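Local coordinates for aldehyde dehydrogenase (Trypanosoma brucei, PDB 5MYP) that probably oxidises aldehydes to carboxylic acids with NAD+, as a glycosomal member of the aldehyde dehydrogenase family, at the interface of chains A and B. Residues are numbered along the deposited sequence; one frame, centred on the assembly and turned at random. Chains: chain A/B, Aldehyde dehydrogenase.

The interface of chains A and B. Residues chain A 428-431; chain B 100, 102, 106, 111, 460.
The peptide joining A:Gly430 to A:Leu431 turns one face to B:Met102, whose thioether sulfur SD stands almost squarely above it, 3.9 Å from A:Gly430 C. Towards the oxygen end of that same face comes the pyrrolidine ring of B:Pro100, with CB 3.7 Å from A:Gly430 O. The proline offers the edge formed by CB and CG rather than a flat side. The preceding peptide has the methyl of B:Met102 over a face as well, CE lying 3.5 Å from A:Asp429 O, mostly above the carbonyl rather than along its plane.

This is one patch of the dimer interface of an aldehyde dehydrogenase: loop 428-431 of one subunit meets a surface of the other that includes strands 110-117 and 454-461, part of what is probably its oligomerisation region. The deposited assembly is a two-fold dimer, the arrangement expected of class 3 enzymes, so the patch occurs twice.

Bends at chi2 and chi3 (-54° and -63°) fold B:Met102 into a hook, with sulfur over one peptide and methyl over the one before it. The same CE also touches A:Leu431 CG, and the leucine crosses the thioether at a slant while sending CD2 towards B:Pro100 CG at 4.1 Å and the flank of B:Cys111. At the other end, the methyl of A:Ala428 rests against B:Met460 CE at 3.5 Å and B:Ala106 CB at 3.6 Å, adjacent on one side of it. B:Met460 reaches it with an extended chain (chi2 178°) that turns only at its last bond. Water 1 takes a nearly straight hydrogen bond from A:Asp429 N (2.8 Å) and a longer one from B:Ala106 N (3.3 Å), joining the loop to the 3-10 helix 104-108.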
ATOM      1  N   ALA A 428       7.030  14.809 -14.286  1.00 21.94           N
ATOM      2  CA  ALA A 428       6.607  15.952 -13.474  1.00 22.31           C
ATOM      3  C   ALA A 428       7.070  15.811 -12.024  1.00 22.68           C
ATOM      4  O   ALA A 428       6.661  14.879 -11.329  1.00 22.31           O
ATOM      5  CB  ALA A 428       5.094  16.096 -13.536  1.00 22.48           C
ATOM      6  N   ASP A 429       7.917  16.739 -11.580  1.00 23.01           N
ATOM      7  CA  ASP A 429       8.450  16.726 -10.215  1.00 22.97           C
ATOM      8  C   ASP A 429       7.390  17.269  -9.251  1.00 21.58           C
ATOM      9  O   ASP A 429       7.119  18.475  -9.228  1.00 20.93           O
ATOM     10  CB  ASP A 429       9.744  17.550 -10.135  1.00 24.61           C
ATOM     11  CG  ASP A 429      10.483  17.369  -8.811  1.00 26.24           C
ATOM     12  OD1 ASP A 429       9.831  17.153  -7.766  1.00 27.13           O
ATOM     13  OD2 ASP A 429      11.736  17.443  -8.810  1.00 28.30           O
ATOM     14  N   GLY A 430       6.808  16.371  -8.455  1.00 19.67           N
ATOM     15  CA  GLY A 430       5.732  16.719  -7.527  1.00 18.95           C
ATOM     16  C   GLY A 430       4.499  15.827  -7.597  1.00 17.98           C
ATOM     17  O   GLY A 430       3.664  15.876  -6.696  1.00 18.13           O
ATOM     18  N   LEU A 431       4.369  15.039  -8.667  1.00 16.89           N
ATOM     19  CA  LEU A 431       3.273  14.085  -8.808  1.00 16.12           C
ATOM     20  C   LEU A 431       3.723  12.668  -8.446  1.00 15.23           C
ATOM     21  O   LEU A 431       4.827  12.262  -8.814  1.00 14.64           O
ATOM     22  CB  LEU A 431       2.748  14.082 -10.244  1.00 16.33           C
ATOM     23  CG  LEU A 431       2.092  15.359 -10.762  1.00 16.43           C
ATOM     24  CD1 LEU A 431       1.568  15.120 -12.172  1.00 16.55           C
ATOM     25  CD2 LEU A 431       0.977  15.835  -9.843  1.00 16.64           C
TER
ATOM     26  N   PRO B 100      -0.506  19.948  -5.193  1.00 25.95           N
ATOM     27  CA  PRO B 100       0.826  19.517  -4.766  1.00 25.83           C
ATOM     28  C   PRO B 100       1.896  20.569  -5.054  1.00 25.92           C
ATOM     29  O   PRO B 100       1.710  21.427  -5.927  1.00 25.34           O
ATOM     30  CB  PRO B 100       1.067  18.268  -5.611  1.00 25.71           C
ATOM     31  CG  PRO B 100       0.323  18.547  -6.867  1.00 25.64           C
ATOM     32  CD  PRO B 100      -0.886  19.341  -6.488  1.00 25.86           C
ATOM     33  N   MET B 102       4.879  21.659  -6.881  1.00 25.59           N
ATOM     34  CA  MET B 102       5.475  21.329  -8.172  1.00 25.48           C
ATOM     35  C   MET B 102       6.788  22.100  -8.357  1.00 26.43           C
ATOM     36  O   MET B 102       6.905  23.259  -7.924  1.00 26.65           O
ATOM     37  CB  MET B 102       4.506  21.693  -9.303  1.00 24.52           C
ATOM     38  CG  MET B 102       3.152  21.006  -9.235  1.00 23.82           C
ATOM     39  SD  MET B 102       3.211  19.202  -9.113  1.00 22.60           S
ATOM     40  CE  MET B 102       3.992  18.775 -10.663  1.00 22.63           C
ATOM     41  N   ALA B 106       6.875  21.258 -14.840  1.00 26.27           N
ATOM     42  CA  ALA B 106       5.506  20.951 -14.394  1.00 25.93           C
ATOM     43  C   ALA B 106       4.862  22.047 -13.529  1.00 25.39           C
ATOM     44  O   ALA B 106       3.636  22.129 -13.452  1.00 24.65           O
ATOM     45  CB  ALA B 106       5.483  19.626 -13.645  1.00 25.98           C
ATOM     46  N   CYS B 111      -1.786  21.444 -11.832  1.00 21.84           N
ATOM     47  CA  CYS B 111      -1.730  20.089 -11.283  1.00 21.32           C
ATOM     48  C   CYS B 111      -2.533  19.931  -9.984  1.00 21.26           C
ATOM     49  O   CYS B 111      -2.615  20.861  -9.169  1.00 20.75           O
ATOM     50  CB  CYS B 111      -0.281  19.674 -11.044  1.00 21.17           C
ATOM     51  SG  CYS B 111       0.711  19.608 -12.547  1.00 20.98           S
ATOM     52  N   MET B 460      -2.865  16.467 -14.389  1.00 17.51           N
ATOM     53  CA  MET B 460      -2.060  17.552 -14.957  1.00 18.75           C
ATOM     54  C   MET B 460      -2.829  18.166 -16.120  1.00 19.29           C
ATOM     55  O   MET B 460      -3.136  17.470 -17.078  1.00 18.91           O
ATOM     56  CB  MET B 460      -0.710  17.022 -15.448  1.00 19.18           C
ATOM     57  CG  MET B 460       0.075  18.000 -16.322  1.00 19.95           C
ATOM     58  SD  MET B 460       1.676  17.358 -16.838  1.00 21.16           S
ATOM     59  CE  MET B 460       2.680  17.815 -15.431  1.00 21.04           C
TER
HETATM   60  O   HOH W   1       8.526  18.951 -13.220  1.00 19.31           O